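Local coordinates for 5' nucleotidase family protein (PDB 4Q7F) that belongs to the 5'-nucleotidase family and holds a manganese and a magnesium ion in a calcineurin-like phosphoesterase domain, at residues S18-Y23 with V274-D279; F150-Q155 with E282-E287; I201-Y206 with I240-T245; Q251-F256 with C289-V294. All coordinates share one frame; numbering follows the deposited sequence.

Overall arrangement
The four contacts lie in the calcineurin-like phosphoesterase domain, where two beta sheets pack against each other. Contacts 1 and 3 are buried strand pairs, antiparallel in one sheet and parallel in the other, each held by a backbone ladder; they touch face to face where F22, V274 and L276 meet I242. Contacts 2 and 4 are surface contacts between the two sheets. They bring different ends of strand 284-293 against strands 147-152 and 251-256, the outer strands of the other sheet, without hydrogen bonds between their segments. Contact 2 mixes a small apolar touch with two neighbouring carboxylates, whereas contact 4 rests on apolar side chains, A253, C289 and L291, packed on one another and on backbone.

Contact 1 (S18-Y23 with V274-D279); sequences SNIAFY and VVLSTD
S18 and T278 start the pairing with a double link: S18 N donates to T278 OG1 at 2.9 Å, and T278 N returns a bond of the same length to S18 O. The threonine hydroxyl reaches S18 N because OG1 sits between its own backbone N and carbonyl carbon (chi1 56°). Beyond it the antiparallel ladder continues, with I20 and L276 as one hydrogen-bonded pair and F22 and V274 as the next; F22 N to V274 O, at 2.7 Å, is the shortest rung. Between the rungs, V275 CA lies 3.4 Å from I20 O in a CA-H...O contact. On the face of I20, F22, V274 and L276, I20 CG2 lies beside L276 CB (3.8 Å), and the F22 ring presents its edge to V274 O while CE1 meets L276 CD1 at 4.1 Å. The other face carries N19, A21, V275 and S277; S277 OG is hydrogen-bonded to E287 and N19 OD1 to D63 N. Strand 19-25 also pairs with 65-69, and strand 270-278 with 284-293, while I242 of strand 242-244 and F150 and V152 of strand 147-152 pack on the I20 and F22 face.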
loop_
_atom_site.group_PDB
_atom_site.type_symbol
_atom_site.label_atom_id
_atom_site.label_comp_id
_atom_site.label_asym_id
_atom_site.label_seq_id
_atom_site.Cartn_x
_atom_site.Cartn_y
_atom_site.Cartn_z
ATOM N N SER A 18 16.209 -9.571 -33.856
ATOM C CA SER A 18 16.798 -9.035 -32.598
ATOM C C SER A 18 15.695 -8.808 -31.565
ATOM O O SER A 18 14.515 -8.707 -31.916
ATOM C CB SER A 18 17.550 -7.749 -32.877
ATOM O OG SER A 18 16.720 -6.847 -33.581
ATOM N N ASN A 19 16.066 -8.714 -30.297
ATOM C CA ASN A 19 15.045 -8.573 -29.268
ATOM C C ASN A 19 15.457 -7.726 -28.071
ATOM O O ASN A 19 16.611 -7.306 -27.953
ATOM C CB ASN A 19 14.611 -9.965 -28.826
ATOM C CG ASN A 19 15.735 -10.753 -28.183
ATOM O OD1 ASN A 19 16.599 -10.196 -27.508
ATOM N ND2 ASN A 19 15.693 -12.062 -28.343
ATOM N N ILE A 20 14.493 -7.494 -27.181
ATOM C CA ILE A 20 14.727 -6.691 -26.014
ATOM C C ILE A 20 13.745 -7.075 -24.947
ATOM O O ILE A 20 12.525 -7.180 -25.193
ATOM C CB ILE A 20 14.634 -5.181 -26.338
ATOM C CG1 ILE A 20 14.850 -4.339 -25.069
ATOM C CG2 ILE A 20 13.306 -4.857 -27.018
ATOM C CD1 ILE A 20 14.769 -2.847 -25.301
ATOM N N ALA A 21 14.268 -7.296 -23.751
ATOM C CA ALA A 21 13.413 -7.684 -22.646
ATOM C C ALA A 21 13.298 -6.602 -21.609
ATOM O O ALA A 21 14.290 -5.950 -21.251
ATOM C CB ALA A 21 13.923 -8.971 -22.005
ATOM N N PHE A 22 12.066 -6.438 -21.121
ATOM C CA PHE A 22 11.734 -5.506 -20.077
ATOM C C PHE A 22 11.352 -6.264 -18.831
ATOM O O PHE A 22 10.428 -7.053 -18.853
ATOM C CB PHE A 22 10.559 -4.622 -20.495
ATOM C CG PHE A 22 10.889 -3.644 -21.575
ATOM C CD1 PHE A 22 10.747 -3.988 -22.906
ATOM C CD2 PHE A 22 11.324 -2.360 -21.259
ATOM C CE1 PHE A 22 11.030 -3.076 -23.903
ATOM C CE2 PHE A 22 11.609 -1.447 -22.249
ATOM C CZ PHE A 22 11.474 -1.804 -23.575
ATOM N N TYR A 23 12.095 -6.030 -17.757
ATOM C CA TYR A 23 11.846 -6.647 -16.461
ATOM C C TYR A 23 11.352 -5.606 -15.474
ATOM O O TYR A 23 11.950 -4.523 -15.329
ATOM C CB TYR A 23 13.144 -7.219 -15.894
ATOM C CG TYR A 23 13.689 -8.344 -16.686
ATOM C CD1 TYR A 23 13.251 -9.646 -16.448
ATOM C CD2 TYR A 23 14.648 -8.131 -17.685
ATOM C CE1 TYR A 23 13.735 -10.702 -17.166
ATOM C CE2 TYR A 23 15.155 -9.187 -18.406
ATOM C CZ TYR A 23 14.693 -10.467 -18.144
ATOM O OH TYR A 23 15.155 -11.516 -18.845
ATOM N N VAL A 274 8.510 -8.661 -20.276
ATOM C CA VAL A 274 7.883 -8.439 -21.560
ATOM C C VAL A 274 9.003 -8.410 -22.567
ATOM O O VAL A 274 9.959 -7.665 -22.389
ATOM C CB VAL A 274 7.104 -7.125 -21.593
ATOM C CG1 VAL A 274 6.574 -6.855 -22.993
ATOM C CG2 VAL A 274 5.952 -7.191 -20.595
ATOM N N VAL A 275 8.891 -9.233 -23.610
ATOM C CA VAL A 275 9.892 -9.304 -24.642
ATOM C C VAL A 275 9.324 -8.799 -25.952
ATOM O O VAL A 275 8.199 -9.149 -26.357
ATOM C CB VAL A 275 10.398 -10.749 -24.872
ATOM C CG1 VAL A 275 11.483 -10.775 -25.945
ATOM C CG2 VAL A 275 10.907 -11.357 -23.576
ATOM N N LEU A 276 10.107 -7.955 -26.604
ATOM C CA LEU A 276 9.752 -7.456 -27.905
ATOM C C LEU A 276 10.806 -7.993 -28.865
ATOM O O LEU A 276 11.975 -8.121 -28.481
ATOM C CB LEU A 276 9.750 -5.940 -27.920
ATOM C CG LEU A 276 8.907 -5.136 -26.956
ATOM C CD1 LEU A 276 8.992 -3.681 -27.401
ATOM C CD2 LEU A 276 7.450 -5.583 -26.878
ATOM N N SER A 277 10.402 -8.361 -30.087
ATOM C CA SER A 277 11.358 -8.858 -31.098
ATOM C C SER A 277 10.993 -8.355 -32.493
ATOM O O SER A 277 9.832 -8.067 -32.778
ATOM C CB SER A 277 11.491 -10.397 -31.085
ATOM O OG SER A 277 10.257 -11.047 -31.354
ATOM N N THR A 278 12.000 -8.226 -33.352
ATOM C CA THR A 278 11.789 -7.718 -34.703
ATOM C C THR A 278 11.243 -8.771 -35.670
ATOM O O THR A 278 11.467 -9.963 -35.505
ATOM C CB THR A 278 13.095 -7.150 -35.289
ATOM O OG1 THR A 278 14.113 -8.152 -35.252
ATOM C CG2 THR A 278 13.562 -5.952 -34.491
ATOM N N ASP A 279 10.507 -8.301 -36.667
ATOM C CA ASP A 279 9.954 -9.147 -37.726
ATOM C C ASP A 279 10.734 -8.784 -38.978
ATOM O O ASP A 279 11.715 -8.036 -38.882
ATOM C CB ASP A 279 8.454 -8.864 -37.906
ATOM C CG ASP A 279 8.156 -7.394 -38.251
ATOM O OD1 ASP A 279 9.047 -6.699 -38.786
ATOM O OD2 ASP A 279 7.022 -6.938 -37.987
#

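Contact 2 (F150-Q155 with E282-E287); sequences FQVGDQ and ENLSVE
V152 and L284 make the close part of this contact: L284 CD1 lies 3.7 Å from V152 CG1 and 3.9 Å from V152 CB, the two side chains meeting at an oblique angle. The chi2 torsion of the leucine (165°) carries CD1 out to V152. Q155 adds its CB to the same methyl at 4.2 Å and, in one of its two conformers, its CG lies 4.0 Å from E282 O. V152 and Q155 are the ends of a type II' beta turn, which closes the hairpin of strands 147-152 and 155-163; V152 N bonds to Q155 O at 3.0 Å, and Q155 N to V152 O at 2.9 Å. G153 takes the positive phi (63°) of that turn. Both V152 and Q155 therefore face the other segment from one tight loop, and I20 and V157 pack further on V152. Toward solvent the contact is looser. D154 and E282 bring their carboxylates together, OD2 to OE2 at 3.7 Å, with the two groups turned 69° apart, and the E282 side chain is poorly ordered. No hydrogen bond joins the segments. The adhesion thus rests on a few carbon contacts at the end near V152, while the two acids would be expected to repel somewhat, perhaps raising the proton affinity of one, an effect that water around these exposed groups should weaken.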
loop_
_atom_site.group_PDB
_atom_site.type_symbol
_atom_site.label_atom_id
_atom_site.label_comp_id
_atom_site.label_asym_id
_atom_site.label_seq_id
_atom_site.Cartn_x
_atom_site.Cartn_y
_atom_site.Cartn_z
ATOM N N PHE A 150 14.785 6.136 -25.786
ATOM C CA PHE A 150 16.045 5.455 -26.119
ATOM C C PHE A 150 15.877 4.643 -27.398
ATOM O O PHE A 150 14.751 4.353 -27.811
ATOM C CB PHE A 150 16.569 4.594 -24.960
ATOM C CG PHE A 150 15.649 3.488 -24.551
ATOM C CD1 PHE A 150 14.687 3.692 -23.568
ATOM C CD2 PHE A 150 15.758 2.230 -25.124
ATOM C CE1 PHE A 150 13.842 2.669 -23.183
ATOM C CE2 PHE A 150 14.910 1.202 -24.742
ATOM C CZ PHE A 150 13.955 1.423 -23.766
ATOM N N GLN A 151 16.992 4.304 -28.036
ATOM C CA GLN A 151 16.939 3.528 -29.275
ATOM C C GLN A 151 17.157 2.032 -29.105
ATOM O O GLN A 151 17.918 1.576 -28.247
ATOM C CB GLN A 151 17.926 4.062 -30.326
ATOM C CG GLN A 151 17.490 5.377 -30.938
ATOM C CD GLN A 151 17.383 6.462 -29.896
ATOM O OE1 GLN A 151 18.319 6.682 -29.127
ATOM N NE2 GLN A 151 16.243 7.146 -29.858
ATOM N N VAL A 152 16.452 1.289 -29.943
ATOM C CA VAL A 152 16.593 -0.154 -30.061
ATOM C C VAL A 152 16.745 -0.336 -31.565
ATOM O O VAL A 152 15.763 -0.241 -32.326
ATOM C CB VAL A 152 15.363 -0.932 -29.575
ATOM C CG1 VAL A 152 15.572 -2.434 -29.814
ATOM C CG2 VAL A 152 15.092 -0.630 -28.114
ATOM N N GLY A 153 17.988 -0.537 -31.996
ATOM C CA GLY A 153 18.274 -0.628 -33.411
ATOM C C GLY A 153 17.911 0.715 -34.014
ATOM O O GLY A 153 18.260 1.753 -33.476
ATOM N N ASP A 154 17.169 0.685 -35.111
ATOM C CA ASP A 154 16.734 1.905 -35.790
ATOM C C ASP A 154 15.340 2.380 -35.331
ATOM O O ASP A 154 14.692 3.173 -36.012
ATOM C CB ASP A 154 16.772 1.708 -37.313
ATOM C CG ASP A 154 15.952 0.512 -37.780
ATOM O OD1 ASP A 154 15.356 -0.191 -36.931
ATOM O OD2 ASP A 154 15.908 0.269 -39.004
ATOM N N GLN A 155 14.888 1.868 -34.189
ATOM C CA GLN A 155 13.594 2.236 -33.615
ATOM C C GLN A 155 13.822 3.045 -32.344
ATOM O O GLN A 155 14.931 3.072 -31.808
ATOM C CB GLN A 155 12.788 0.987 -33.242
ATOM C CG GLN A 155 12.500 0.007 -34.371
ATOM C CD GLN A 155 11.759 0.634 -35.539
ATOM O OE1 GLN A 155 12.352 1.310 -36.374
ATOM N NE2 GLN A 155 10.466 0.361 -35.629
ATOM N N GLU A 282 12.113 -5.230 -39.732
ATOM C CA GLU A 282 12.770 -4.775 -38.508
ATOM C C GLU A 282 11.865 -3.889 -37.645
ATOM O O GLU A 282 12.272 -2.836 -37.154
ATOM C CB GLU A 282 14.116 -4.113 -38.833
ATOM C CG GLU A 282 15.102 -5.099 -39.450
ATOM C CD GLU A 282 16.411 -4.468 -39.887
ATOM O OE1 GLU A 282 17.344 -5.228 -40.222
ATOM O OE2 GLU A 282 16.515 -3.222 -39.901
ATOM N N ASN A 283 10.630 -4.355 -37.476
ATOM C CA ASN A 283 9.632 -3.697 -36.652
ATOM C C ASN A 283 9.414 -4.514 -35.389
ATOM O O ASN A 283 9.066 -5.692 -35.451
ATOM C CB ASN A 283 8.319 -3.569 -37.416
ATOM C CG ASN A 283 8.453 -2.712 -38.653
ATOM O OD1 ASN A 283 9.194 -1.727 -38.663
ATOM N ND2 ASN A 283 7.729 -3.074 -39.706
ATOM N N LEU A 284 9.629 -3.882 -34.243
ATOM C CA LEU A 284 9.455 -4.532 -32.948
ATOM C C LEU A 284 7.987 -4.817 -32.642
ATOM O O LEU A 284 7.130 -3.956 -32.837
ATOM C CB LEU A 284 10.036 -3.646 -31.838
ATOM C CG LEU A 284 11.560 -3.532 -31.774
ATOM C CD1 LEU A 284 12.013 -2.369 -30.907
ATOM C CD2 LEU A 284 12.159 -4.839 -31.271
ATOM N N SER A 285 7.706 -6.033 -32.186
ATOM C CA SER A 285 6.360 -6.408 -31.785
ATOM C C SER A 285 6.487 -7.251 -30.538
ATOM O O SER A 285 7.545 -7.822 -30.258
ATOM C CB SER A 285 5.629 -7.197 -32.870
ATOM O OG SER A 285 6.132 -8.518 -32.965
ATOM N N VAL A 286 5.398 -7.333 -29.794
ATOM C CA VAL A 286 5.377 -8.091 -28.569
ATOM C C VAL A 286 5.529 -9.569 -28.879
ATOM O O VAL A 286 4.749 -10.137 -29.640
ATOM C CB VAL A 286 4.050 -7.898 -27.797
ATOM C CG1 VAL A 286 4.034 -8.780 -26.558
ATOM C CG2 VAL A 286 3.837 -6.440 -27.423
ATOM N N GLU A 287 6.534 -10.187 -28.277
ATOM C CA GLU A 287 6.763 -11.605 -28.438
ATOM C C GLU A 287 6.140 -12.338 -27.268
ATOM O O GLU A 287 5.388 -13.279 -27.458
ATOM C CB GLU A 287 8.262 -11.893 -28.525
ATOM C CG GLU A 287 8.637 -13.360 -28.434
ATOM C CD GLU A 287 10.114 -13.604 -28.699
ATOM O OE1 GLU A 287 10.594 -13.218 -29.781
ATOM O OE2 GLU A 287 10.783 -14.218 -27.843
#

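Contact 3 (I201-Y206 with I240-T245); sequences IIVVCY and IDIFIT
I202 O is gripped by two backbone donors, D241 N at 3.0 Å and I242 N at 3.2 Å, both lying in the plane of the carbonyl. The side chain of D241 adds a bond with the roles reversed: its OD2 accepts from I202 N at 2.8 Å through the anti lone pair, in a nearly straight bond (162°). With CG anti to its carbonyl carbon (chi1 -61°), the aspartate turns back against the start of strand 201-207, where I201 CG2 and CD1 lie against its carboxylate and OD2 comes within 3.1 Å of I201 CA. From here the parallel ladder runs on through V204 N to I242 O, I244 N to V204 O at 2.7 Å and Y206 N to I244 O. On one face V204 CB lies 3.7 Å from F243 CD1, the two side chains pointing the same way, and V204 CG2 meets I240 CG2 at 4.0 Å. On the other, V203 stands beside I242, and C205 SG touches I244 CD1 at 3.9 Å. The hydroxyl of Y206 is hydrogen-bonded to E228 N. Strand 201-207, helix 229-236 and strand 242-244 form a beta-alpha-beta crossover. H207 ends the first strand and H247 follows shortly after the second; both bind the magnesium ion, as in the two-metal site of calcineurin-like phosphoesterases.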
loop_
_atom_site.group_PDB
_atom_site.type_symbol
_atom_site.label_atom_id
_atom_site.label_comp_id
_atom_site.label_asym_id
_atom_site.label_seq_id
_atom_site.Cartn_x
_atom_site.Cartn_y
_atom_site.Cartn_z
ATOM N N ILE A 201 7.815 2.648 -30.338
ATOM C CA ILE A 201 7.313 1.806 -29.255
ATOM C C ILE A 201 7.045 2.650 -28.020
ATOM O O ILE A 201 7.891 3.457 -27.607
ATOM C CB ILE A 201 8.317 0.693 -28.895
ATOM C CG1 ILE A 201 8.580 -0.199 -30.112
ATOM C CG2 ILE A 201 7.802 -0.138 -27.715
ATOM C CD1 ILE A 201 7.367 -0.973 -30.591
ATOM N N ILE A 202 5.873 2.443 -27.424
ATOM C CA ILE A 202 5.453 3.182 -26.238
ATOM C C ILE A 202 5.226 2.261 -25.047
ATOM O O ILE A 202 4.522 1.256 -25.146
ATOM C CB ILE A 202 4.185 3.994 -26.532
ATOM C CG1 ILE A 202 4.547 5.103 -27.536
ATOM C CG2 ILE A 202 3.617 4.584 -25.243
ATOM C CD1 ILE A 202 3.372 5.760 -28.204
ATOM N N VAL A 203 5.838 2.639 -23.931
ATOM C CA VAL A 203 5.770 1.908 -22.689
ATOM C C VAL A 203 5.245 2.843 -21.623
ATOM O O VAL A 203 5.821 3.900 -21.375
ATOM C CB VAL A 203 7.174 1.428 -22.248
ATOM C CG1 VAL A 203 7.123 0.686 -20.912
ATOM C CG2 VAL A 203 7.805 0.555 -23.319
ATOM N N VAL A 204 4.122 2.466 -21.024
ATOM C CA VAL A 204 3.539 3.220 -19.946
ATOM C C VAL A 204 3.830 2.506 -18.629
ATOM O O VAL A 204 3.499 1.314 -18.486
ATOM C CB VAL A 204 2.005 3.325 -20.089
ATOM C CG1 VAL A 204 1.432 4.031 -18.874
ATOM C CG2 VAL A 204 1.626 4.059 -21.367
ATOM N N CYS A 205 4.461 3.202 -17.687
ATOM C CA CYS A 205 4.707 2.639 -16.353
ATOM C C CYS A 205 3.852 3.433 -15.389
ATOM O O CYS A 205 4.189 4.551 -14.996
ATOM C CB CYS A 205 6.162 2.686 -15.922
ATOM S SG CYS A 205 7.267 1.698 -16.938
ATOM N N TYR A 206 2.735 2.830 -15.014
ATOM C CA TYR A 206 1.749 3.455 -14.165
ATOM C C TYR A 206 1.681 2.812 -12.805
ATOM O O TYR A 206 1.391 1.626 -12.699
ATOM C CB TYR A 206 0.404 3.318 -14.880
ATOM C CG TYR A 206 -0.831 3.756 -14.119
ATOM C CD1 TYR A 206 -0.885 4.978 -13.453
ATOM C CD2 TYR A 206 -1.985 2.983 -14.165
ATOM C CE1 TYR A 206 -2.047 5.386 -12.809
ATOM C CE2 TYR A 206 -3.139 3.377 -13.527
ATOM C CZ TYR A 206 -3.170 4.577 -12.853
ATOM O OH TYR A 206 -4.333 4.948 -12.231
ATOM N N ILE A 240 -0.222 1.885 -27.390
ATOM C CA ILE A 240 0.581 1.414 -26.264
ATOM C C ILE A 240 0.995 -0.027 -26.532
ATOM O O ILE A 240 0.158 -0.897 -26.803
ATOM C CB ILE A 240 -0.206 1.446 -24.936
ATOM C CG1 ILE A 240 -0.749 2.850 -24.658
ATOM C CG2 ILE A 240 0.687 0.991 -23.804
ATOM C CD1 ILE A 240 -1.703 2.934 -23.479
ATOM N N ASP A 241 2.295 -0.263 -26.456
ATOM C CA ASP A 241 2.863 -1.576 -26.678
ATOM C C ASP A 241 3.004 -2.319 -25.343
ATOM O O ASP A 241 2.698 -3.502 -25.253
ATOM C CB ASP A 241 4.211 -1.403 -27.383
ATOM C CG ASP A 241 4.057 -0.714 -28.738
ATOM O OD1 ASP A 241 3.431 -1.305 -29.630
ATOM O OD2 ASP A 241 4.540 0.419 -28.909
ATOM N N ILE A 242 3.453 -1.618 -24.309
ATOM C CA ILE A 242 3.626 -2.228 -22.998
ATOM C C ILE A 242 2.977 -1.335 -21.944
ATOM O O ILE A 242 3.231 -0.117 -21.895
ATOM C CB ILE A 242 5.114 -2.452 -22.654
ATOM C CG1 ILE A 242 5.821 -3.245 -23.769
ATOM C CG2 ILE A 242 5.255 -3.189 -21.337
ATOM C CD1 ILE A 242 7.288 -3.515 -23.493
ATOM N N PHE A 243 2.142 -1.942 -21.109
ATOM C CA PHE A 243 1.404 -1.213 -20.070
ATOM C C PHE A 243 1.754 -1.864 -18.736
ATOM O O PHE A 243 1.230 -2.940 -18.385
ATOM C CB PHE A 243 -0.098 -1.259 -20.355
ATOM C CG PHE A 243 -0.903 -0.225 -19.603
ATOM C CD1 PHE A 243 -0.930 1.097 -20.033
ATOM C CD2 PHE A 243 -1.660 -0.571 -18.500
ATOM C CE1 PHE A 243 -1.674 2.054 -19.354
ATOM C CE2 PHE A 243 -2.399 0.383 -17.816
ATOM C CZ PHE A 243 -2.408 1.698 -18.242
ATOM N N ILE A 244 2.687 -1.225 -18.031
ATOM C CA ILE A 244 3.181 -1.686 -16.742
ATOM C C ILE A 244 2.364 -1.027 -15.653
ATOM O O ILE A 244 2.163 0.191 -15.672
ATOM C CB ILE A 244 4.706 -1.402 -16.620
ATOM C CG1 ILE A 244 5.445 -2.394 -17.514
ATOM C CG2 ILE A 244 5.217 -1.514 -15.184
ATOM C CD1 ILE A 244 6.958 -2.171 -17.625
ATOM N N THR A 245 1.862 -1.850 -14.732
ATOM C CA THR A 245 1.024 -1.389 -13.637
ATOM C C THR A 245 1.484 -1.919 -12.276
ATOM O O THR A 245 2.383 -2.741 -12.185
ATOM C CB THR A 245 -0.448 -1.785 -13.872
ATOM O OG1 THR A 245 -0.587 -3.206 -13.886
ATOM C CG2 THR A 245 -0.948 -1.206 -15.158
#

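Contact 4 (Q251-F256 with C289-V294); sequences QIAERF and CELLPV
Two outer strands of the packed sheets meet here, 251-256 from the six-stranded sheet and 284-293 from the five-stranded one, and A253 and L291 stand at the middle of the meeting. The axes of segments 251-256 and 289-293 run nearly antiparallel (168°) and approach to 5.5 Å, yet no hydrogen bond joins the segments. Side chains fill the gap instead. A253 CB presses on the backbone of the other strand, 3.5 Å from E290 CA, and also meets L291 CG at 3.9 Å. The leucine splits its two methyls: CD1 reaches Q251 CB at 3.5 Å, whereas CD2 lies 3.7 Å from I252 O. On the far side of A253, C289 carries SG anti to its backbone N (chi1 169°), which brings the sulfur to 3.7 Å from E254 O and 4.3 Å from A253 CB. I262 of the neighbouring strand 259-264 packs on both A253 and C289 and backs this joint from within. Each strand spends backbone bonds inside its own sheet, I252 with Q263 and E254 with V261 on one side, E290 with R273 and L292 with V271 on the other. Edge strands of the two packed sheets thus meet through side chains at one margin of the beta sandwich of the calcineurin-like phosphoesterase fold, with H247 and H249 of the metal site just before Q251.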
loop_
_atom_site.group_PDB
_atom_site.type_symbol
_atom_site.label_atom_id
_atom_site.label_comp_id
_atom_site.label_asym_id
_atom_site.label_seq_id
_atom_site.Cartn_x
_atom_site.Cartn_y
_atom_site.Cartn_z
ATOM N N GLN A 251 -1.452 -10.013 -9.652
ATOM C CA GLN A 251 -0.550 -10.720 -10.552
ATOM C C GLN A 251 -1.228 -10.865 -11.899
ATOM O O GLN A 251 -2.153 -11.676 -12.071
ATOM C CB GLN A 251 -0.115 -12.045 -9.944
ATOM C CG GLN A 251 0.593 -11.787 -8.622
ATOM C CD GLN A 251 1.386 -12.953 -8.116
ATOM O OE1 GLN A 251 1.283 -14.060 -8.631
ATOM N NE2 GLN A 251 2.202 -12.706 -7.093
ATOM N N ILE A 252 -0.797 -10.019 -12.828
ATOM C CA ILE A 252 -1.385 -9.944 -14.149
ATOM C C ILE A 252 -0.310 -9.938 -15.211
ATOM O O ILE A 252 0.694 -9.261 -15.054
ATOM C CB ILE A 252 -2.193 -8.630 -14.282
ATOM C CG1 ILE A 252 -3.386 -8.662 -13.317
ATOM C CG2 ILE A 252 -2.692 -8.427 -15.705
ATOM C CD1 ILE A 252 -4.150 -7.362 -13.263
ATOM N N ALA A 253 -0.539 -10.698 -16.279
ATOM C CA ALA A 253 0.353 -10.763 -17.429
ATOM C C ALA A 253 -0.466 -11.331 -18.563
ATOM O O ALA A 253 -0.636 -12.550 -18.668
ATOM C CB ALA A 253 1.563 -11.645 -17.163
ATOM N N GLU A 254 -0.977 -10.444 -19.407
ATOM C CA GLU A 254 -1.834 -10.849 -20.500
ATOM C C GLU A 254 -1.798 -9.776 -21.566
ATOM O O GLU A 254 -1.039 -8.809 -21.459
ATOM C CB GLU A 254 -3.254 -11.056 -19.962
ATOM C CG GLU A 254 -3.926 -9.795 -19.455
ATOM C CD GLU A 254 -5.207 -10.086 -18.684
ATOM O OE1 GLU A 254 -6.293 -9.705 -19.163
ATOM O OE2 GLU A 254 -5.129 -10.721 -17.609
ATOM N N ARG A 255 -2.623 -9.946 -22.590
ATOM C CA ARG A 255 -2.678 -9.015 -23.701
ATOM C C ARG A 255 -4.015 -8.281 -23.696
ATOM O O ARG A 255 -5.046 -8.884 -23.409
ATOM C CB ARG A 255 -2.535 -9.796 -25.020
ATOM C CG ARG A 255 -1.466 -10.889 -24.986
ATOM C CD ARG A 255 -0.047 -10.349 -24.901
ATOM N NE ARG A 255 0.501 -10.055 -26.224
ATOM C CZ ARG A 255 1.169 -10.934 -26.974
ATOM N NH1 ARG A 255 1.621 -10.565 -28.165
ATOM N NH2 ARG A 255 1.389 -12.179 -26.543
ATOM N N PHE A 256 -3.987 -6.976 -23.970
ATOM C CA PHE A 256 -5.221 -6.183 -24.113
ATOM C C PHE A 256 -5.072 -5.763 -25.566
ATOM O O PHE A 256 -4.267 -4.881 -25.882
ATOM C CB PHE A 256 -5.301 -4.960 -23.204
ATOM C CG PHE A 256 -6.610 -4.202 -23.330
ATOM C CD1 PHE A 256 -6.813 -3.296 -24.363
ATOM C CD2 PHE A 256 -7.636 -4.401 -22.418
ATOM C CE1 PHE A 256 -8.008 -2.607 -24.490
ATOM C CE2 PHE A 256 -8.835 -3.706 -22.527
ATOM C CZ PHE A 256 -9.020 -2.805 -23.569
ATOM N N CYS A 289 4.803 -11.909 -22.800
ATOM C CA CYS A 289 4.441 -11.095 -21.644
ATOM C C CYS A 289 4.004 -12.043 -20.515
ATOM O O CYS A 289 2.926 -12.658 -20.589
ATOM C CB CYS A 289 3.314 -10.148 -22.035
ATOM S SG CYS A 289 2.541 -9.303 -20.648
ATOM N N GLU A 290 4.822 -12.153 -19.465
ATOM C CA GLU A 290 4.535 -13.107 -18.409
ATOM C C GLU A 290 5.144 -12.704 -17.090
ATOM O O GLU A 290 5.869 -11.710 -17.012
ATOM C CB GLU A 290 5.081 -14.471 -18.829
ATOM C CG GLU A 290 6.598 -14.560 -18.902
ATOM C CD GLU A 290 7.085 -15.682 -19.809
ATOM O OE1 GLU A 290 6.986 -15.539 -21.053
ATOM O OE2 GLU A 290 7.606 -16.689 -19.279
ATOM N N LEU A 291 4.821 -13.464 -16.047
ATOM C CA LEU A 291 5.397 -13.244 -14.733
ATOM C C LEU A 291 6.314 -14.395 -14.506
ATOM O O LEU A 291 5.943 -15.525 -14.741
ATOM C CB LEU A 291 4.344 -13.240 -13.617
ATOM C CG LEU A 291 3.247 -12.184 -13.679
ATOM C CD1 LEU A 291 2.336 -12.329 -12.447
ATOM C CD2 LEU A 291 3.808 -10.770 -13.781
ATOM N N LEU A 292 7.528 -14.107 -14.070
ATOM C CA LEU A 292 8.483 -15.126 -13.769
ATOM C C LEU A 292 8.411 -15.378 -12.272
ATOM O O LEU A 292 8.435 -14.421 -11.500
ATOM C CB LEU A 292 9.878 -14.620 -14.089
ATOM C CG LEU A 292 10.161 -14.156 -15.503
ATOM C CD1 LEU A 292 11.619 -13.733 -15.587
ATOM C CD2 LEU A 292 9.875 -15.248 -16.525
ATOM N N PRO A 293 8.317 -16.660 -11.844
ATOM C CA PRO A 293 8.284 -16.897 -10.402
ATOM C C PRO A 293 9.632 -16.602 -9.751
ATOM O O PRO A 293 10.681 -16.828 -10.353
ATOM C CB PRO A 293 7.933 -18.396 -10.286
ATOM C CG PRO A 293 8.265 -18.994 -11.613
ATOM C CD PRO A 293 8.137 -17.894 -12.632
ATOM N N VAL A 294 9.618 -16.033 -8.553
ATOM C CA VAL A 294 10.873 -15.821 -7.847
ATOM C C VAL A 294 11.126 -17.078 -7.011
ATOM O O VAL A 294 10.336 -17.412 -6.134
ATOM C CB VAL A 294 10.865 -14.557 -6.997
ATOM C CG1 VAL A 294 12.091 -14.508 -6.096
ATOM C CG2 VAL A 294 10.812 -13.328 -7.904
#